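Local coordinates for lipase-esterase related protein (Clostridium acetobutylicum, PDB 3E0X), which is a probable hydrolase of the alpha/beta hydrolase family, related to lipases and esterases, whose own substrate is not established, at residues S61-Y66 and G94-L99; S114-A119 and K197-T202. All coordinates share one frame; numbering follows the deposited sequence.

Contact 1 (S61-Y66 and G94-L99)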
loop_
_atom_site.group_PDB
_atom_site.type_symbol
_atom_site.label_atom_id
_atom_site.label_comp_id
_atom_site.label_asym_id
_atom_site.label_seq_id
_atom_site.Cartn_x
_atom_site.Cartn_y
_atom_site.Cartn_z
ATOM N N SER A 61 6.292 -8.065 -12.275
ATOM C CA SER A 61 5.117 -7.815 -13.106
ATOM C C SER A 61 3.834 -8.268 -12.449
ATOM O O SER A 61 2.736 -8.004 -12.967
ATOM C CB SER A 61 5.222 -8.534 -14.445
ATOM O OG SER A 61 6.284 -7.992 -15.211
ATOM N N THR A 62 3.950 -8.936 -11.302
ATOM C CA THR A 62 2.769 -9.480 -10.610
ATOM C C THR A 62 2.775 -9.106 -9.148
ATOM O O THR A 62 3.851 -8.909 -8.544
ATOM C CB THR A 62 2.661 -11.022 -10.735
ATOM O OG1 THR A 62 3.659 -11.658 -9.929
ATOM C CG2 THR A 62 2.837 -11.460 -12.189
ATOM N N VAL A 63 1.580 -9.042 -8.548
ATOM C CA VAL A 63 1.552 -8.783 -7.110
ATOM C C VAL A 63 2.251 -9.920 -6.347
ATOM O O VAL A 63 2.885 -9.686 -5.323
ATOM C CB VAL A 63 0.120 -8.530 -6.636
ATOM C CG1 VAL A 63 0.046 -8.477 -5.120
ATOM C CG2 VAL A 63 -0.367 -7.188 -7.211
ATOM N N TYR A 64 2.144 -11.150 -6.851
ATOM C CA TYR A 64 2.871 -12.273 -6.256
ATOM C C TYR A 64 4.373 -12.056 -6.161
ATOM O O TYR A 64 5.000 -12.430 -5.173
ATOM C CB TYR A 64 2.582 -13.560 -7.029
ATOM C CG TYR A 64 1.120 -13.921 -6.936
ATOM C CD1 TYR A 64 0.594 -14.442 -5.745
ATOM C CD2 TYR A 64 0.251 -13.734 -8.015
ATOM C CE1 TYR A 64 -0.735 -14.778 -5.628
ATOM C CE2 TYR A 64 -1.106 -14.068 -7.915
ATOM C CZ TYR A 64 -1.606 -14.574 -6.712
ATOM O OH TYR A 64 -2.935 -14.907 -6.595
ATOM N N GLY A 65 4.971 -11.453 -7.179
ATOM C CA GLY A 65 6.395 -11.118 -7.126
ATOM C C GLY A 65 6.692 -10.174 -5.979
ATOM O O GLY A 65 7.648 -10.414 -5.214
ATOM N N TYR A 66 5.901 -9.093 -5.870
ATOM C CA TYR A 66 6.060 -8.145 -4.763
ATOM C C TYR A 66 5.850 -8.811 -3.403
ATOM O O TYR A 66 6.620 -8.556 -2.458
ATOM C CB TYR A 66 5.127 -6.939 -4.932
ATOM C CG TYR A 66 5.466 -6.033 -6.089
ATOM C CD1 TYR A 66 6.638 -5.273 -6.088
ATOM C CD2 TYR A 66 4.591 -5.902 -7.151
ATOM C CE1 TYR A 66 6.937 -4.412 -7.142
ATOM C CE2 TYR A 66 4.874 -5.029 -8.222
ATOM C CZ TYR A 66 6.050 -4.298 -8.205
ATOM O OH TYR A 66 6.323 -3.438 -9.248
ATOM N N GLY A 94 0.029 -1.814 -2.720
ATOM C CA GLY A 94 0.586 -2.282 -1.447
ATOM C C GLY A 94 -0.464 -2.919 -0.561
ATOM O O GLY A 94 -0.122 -3.771 0.259
ATOM N N GLY A 95 -1.731 -2.500 -0.696
ATOM C CA GLY A 95 -2.837 -3.122 0.051
ATOM C C GLY A 95 -2.955 -4.591 -0.334
ATOM O O GLY A 95 -3.031 -5.469 0.530
ATOM N N ALA A 96 -2.978 -4.869 -1.641
ATOM C CA ALA A 96 -3.022 -6.252 -2.100
ATOM C C ALA A 96 -1.769 -6.987 -1.632
ATOM O O ALA A 96 -1.839 -8.135 -1.215
ATOM C CB ALA A 96 -3.161 -6.311 -3.616
ATOM N N ILE A 97 -0.612 -6.328 -1.692
ATOM C CA ILE A 97 0.652 -6.983 -1.314
ATOM C C ILE A 97 0.607 -7.412 0.160
ATOM O O ILE A 97 0.989 -8.559 0.488
ATOM C CB ILE A 97 1.871 -6.071 -1.604
ATOM C CG1 ILE A 97 2.025 -5.890 -3.114
ATOM C CG2 ILE A 97 3.131 -6.660 -0.982
ATOM C CD1 ILE A 97 2.945 -4.724 -3.472
ATOM N N VAL A 98 0.148 -6.518 1.045
ATOM C CA VAL A 98 0.190 -6.863 2.472
ATOM C C VAL A 98 -0.840 -7.940 2.818
ATOM O O VAL A 98 -0.601 -8.754 3.724
ATOM C CB VAL A 98 0.142 -5.651 3.437
ATOM C CG1 VAL A 98 1.342 -4.746 3.153
ATOM C CG2 VAL A 98 -1.188 -4.863 3.284
ATOM N N LEU A 99 -1.972 -7.968 2.097
ATOM C CA LEU A 99 -2.897 -9.088 2.253
ATOM C C LEU A 99 -2.216 -10.398 1.814
ATOM O O LEU A 99 -2.353 -11.450 2.474
ATOM C CB LEU A 99 -4.161 -8.814 1.442
ATOM C CG LEU A 99 -5.007 -7.637 1.960
ATOM C CD1 LEU A 99 -6.063 -7.249 0.913
ATOM C CD2 LEU A 99 -5.655 -7.977 3.317
#

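Contact 2 (S114-A119 and K197-T202)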
loop_
_atom_site.group_PDB
_atom_site.type_symbol
_atom_site.label_atom_id
_atom_site.label_comp_id
_atom_site.label_asym_id
_atom_site.label_seq_id
_atom_site.Cartn_x
_atom_site.Cartn_y
_atom_site.Cartn_z
ATOM N N SER A 114 -4.914 -2.336 5.036
ATOM C CA SER A 114 -4.991 -2.039 3.608
ATOM C C SER A 114 -5.595 -0.655 3.456
ATOM O O SER A 114 -6.787 -0.459 3.757
ATOM C CB SER A 114 -5.846 -3.081 2.868
ATOM O OG SER A 114 -6.056 -2.705 1.503
ATOM N N LEU A 115 -4.770 0.287 3.008
ATOM C CA LEU A 115 -5.154 1.685 2.901
ATOM C C LEU A 115 -5.394 1.991 1.420
ATOM O O LEU A 115 -4.464 1.887 0.606
ATOM C CB LEU A 115 -3.991 2.525 3.432
ATOM C CG LEU A 115 -4.010 4.040 3.333
ATOM C CD1 LEU A 115 -5.264 4.569 3.979
ATOM C CD2 LEU A 115 -2.733 4.579 3.993
ATOM N N SER A 116 -6.636 2.337 1.071
ATOM C CA SER A 116 -6.974 2.622 -0.325
ATOM C C SER A 116 -6.449 1.501 -1.237
ATOM O O SER A 116 -5.726 1.748 -2.215
ATOM C CB SER A 116 -6.427 3.989 -0.753
ATOM O OG SER A 116 -6.716 4.989 0.205
ATOM N N GLY A 117 -6.822 0.270 -0.876
ATOM C CA GLY A 117 -6.384 -0.932 -1.562
ATOM C C GLY A 117 -7.506 -1.859 -1.967
ATOM O O GLY A 117 -8.633 -1.454 -2.307
ATOM N N GLY A 118 -7.176 -3.134 -1.952
ATOM C CA GLY A 118 -8.102 -4.152 -2.413
ATOM C C GLY A 118 -7.379 -5.479 -2.570
ATOM O O GLY A 118 -6.142 -5.534 -2.547
ATOM N N ALA A 119 -8.170 -6.536 -2.728
ATOM C CA ALA A 119 -7.650 -7.853 -3.032
ATOM C C ALA A 119 -7.854 -8.222 -4.504
ATOM O O ALA A 119 -7.371 -9.240 -4.962
ATOM C CB ALA A 119 -8.334 -8.894 -2.152
ATOM N N LYS A 197 -14.820 7.101 0.530
ATOM C CA LYS A 197 -16.028 6.724 -0.187
ATOM C C LYS A 197 -16.031 7.227 -1.625
ATOM O O LYS A 197 -16.578 6.555 -2.521
ATOM C CB LYS A 197 -17.253 7.255 0.568
ATOM C CG LYS A 197 -18.610 6.920 -0.067
ATOM C CD LYS A 197 -19.704 7.541 0.786
ATOM C CE LYS A 197 -21.066 7.438 0.088
ATOM N NZ LYS A 197 -22.078 8.288 0.778
ATOM N N ASP A 198 -15.412 8.384 -1.855
ATOM C CA ASP A 198 -15.407 8.983 -3.181
ATOM C C ASP A 198 -14.327 8.435 -4.120
ATOM O O ASP A 198 -14.143 8.955 -5.223
ATOM C CB ASP A 198 -15.359 10.520 -3.073
ATOM C CG ASP A 198 -14.154 11.043 -2.307
ATOM O OD1 ASP A 198 -13.379 10.245 -1.769
ATOM O OD2 ASP A 198 -13.949 12.286 -2.265
ATOM N N GLU A 199 -13.631 7.363 -3.733
ATOM C CA GLU A 199 -12.690 6.718 -4.666
ATOM C C GLU A 199 -13.283 6.379 -6.015
ATOM O O GLU A 199 -14.387 5.805 -6.087
ATOM C CB GLU A 199 -12.183 5.403 -4.085
ATOM C CG GLU A 199 -11.046 5.588 -3.122
ATOM C CD GLU A 199 -9.691 5.573 -3.792
ATOM O OE1 GLU A 199 -8.692 5.608 -3.046
ATOM O OE2 GLU A 199 -9.617 5.545 -5.053
ATOM N N LEU A 200 -12.504 6.680 -7.059
ATOM C CA LEU A 200 -12.736 6.194 -8.412
ATOM C C LEU A 200 -11.846 5.012 -8.760
ATOM O O LEU A 200 -12.157 4.249 -9.660
ATOM C CB LEU A 200 -12.442 7.317 -9.433
ATOM C CG LEU A 200 -13.367 8.517 -9.379
ATOM C CD1 LEU A 200 -12.860 9.531 -10.381
ATOM C CD2 LEU A 200 -14.806 8.170 -9.721
ATOM N N LEU A 201 -10.713 4.890 -8.077
ATOM C CA LEU A 201 -9.704 3.908 -8.442
ATOM C C LEU A 201 -9.805 2.679 -7.569
ATOM O O LEU A 201 -10.260 1.641 -8.049
ATOM C CB LEU A 201 -8.309 4.540 -8.380
ATOM C CG LEU A 201 -7.143 3.721 -8.934
ATOM C CD1 LEU A 201 -7.256 3.565 -10.462
ATOM C CD2 LEU A 201 -5.825 4.398 -8.557
ATOM N N THR A 202 -9.424 2.783 -6.287
ATOM C CA THR A 202 -9.608 1.653 -5.359
ATOM C C THR A 202 -10.959 1.873 -4.652
ATOM O O THR A 202 -11.046 2.465 -3.579
ATOM C CB THR A 202 -8.426 1.529 -4.404
ATOM O OG1 THR A 202 -8.260 2.745 -3.673
ATOM C CG2 THR A 202 -7.141 1.263 -5.214
HETATM O O HOH W 1 -9.045 6.202 -0.500
#

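Contact 1 (S61-Y66 and G94-L99)
I97 reaches from its helix into the angle between V63 and Y66 and has the largest share of surface buried here. Its longer branch does the work. CG1, on CB, stands anti to the carbonyl carbon (chi1 -67°), and the nearly straight second torsion, 164°, carries CD1 on toward Y66. There I97 CD1 lies 3.4 Å from Y66 CB, a tight methyl-to-methylene approach, and 3.9 Å from Y66 CG, so it sits at the root of the ring and meets it obliquely. One atom back, I97 CG1 is shared: 3.7 Å from Y66 CB and 3.8 Å from CG1 of V63.

V63 turns that same methyl, CG1, to the neighbouring helix, where A96 CB lies more loosely at 4.2 Å. The contact is thus a small apolar junction between the first turn of helix 63-76 and the middle of helix 93-102. In the alpha/beta hydrolase fold these helices pack together on one face of the central sheet, and 93-102 is the helix that follows a probable nucleophile elbow (G90, S92, G94). M93, at the start of that helix, also touches both V63 and Y66.

Beyond CB the ring of Y66 leads away from I97, and its OH is hydrogen-bonded to D171. T62 is the N-cap of helix 63-76: its OG1 accepts from G65 N at 3.1 Å with an N-H...O angle of 153°, a capping bond at the N-terminus of the helix that carries V63 and Y66.

Contact 2 (S114-A119 and K197-T202)
T202 leans on the backbone turn at S116 and G117, with G117 and T202 bringing their CA atoms to 5.6 Å. Starting at the root of the threonine, CB lies 3.5 Å from S116 O and 3.7 Å from G117 O, set against two successive carbonyl oxygens. Its methyl, CG2, is close to the first of these as well, 3.4 Å from S116 O. The hydroxyl, placed between the backbone N and the carbonyl carbon by a chi1 of 58°, reaches the same oxygen: OG1 to S116 O is 3.1 Å, a weak hydrogen bond at most, and not a settled one, because another acceptor also lies within reach of the proton.

E199 comes up beside it. Its chain is bent at chi2, which folds the carboxylate back over its own loop, so that OE2 takes both L201 N, nearly along the C-O axis, and T202 N, which arrives from above the carboxylate plane at 3.0 Å. The other oxygen, OE1, faces S116: it is 3.6 Å from S116 CB and joined to S116 OG through a water that donates to the glutamate. OE1 is also hydrogen-bonded to H227 ND1, an arrangement consistent with the acid and histidine of an alpha/beta hydrolase catalytic triad. Two backbone N-H groups thus hold OE2, while OE1 meets the water and H227.

L201, whose N-H is one of the two donors to E199 OE2, touches the bound ortho-xylene. Around all this, strand 109-115 runs between strands 86-91 and 191-196 in the parallel sheet, S114 and S116 bonding through their backbones to I194; the chain beyond strand 109-115 turns at S116 and G117, and 197-202 is the loop from strand 191-196 to helix 204-213, with helix 139-146 packed against L200 and L201.

Helix 93-102 joins the two contacts: one side of it meets helix 63-76 in contact 1, while another rests on the turn of contact 2. The centres lie about 15 Å apart, yet the segments touch, A96 CB standing 3.3 Å from G118 O and G95 CA 3.6 Å from S114 OG. Contact 2 is nearer the ligand, with the T202 side chain about 6 Å from ortho-xylene, against about 10 Å for that of I97. The pocket includes S92 and H227; S92, the probable nucleophile, immediately precedes helix 93-102, so contact 1 involves the helix that starts just after it, whereas contact 2 contains E199, the probable acid, which pairs with H227.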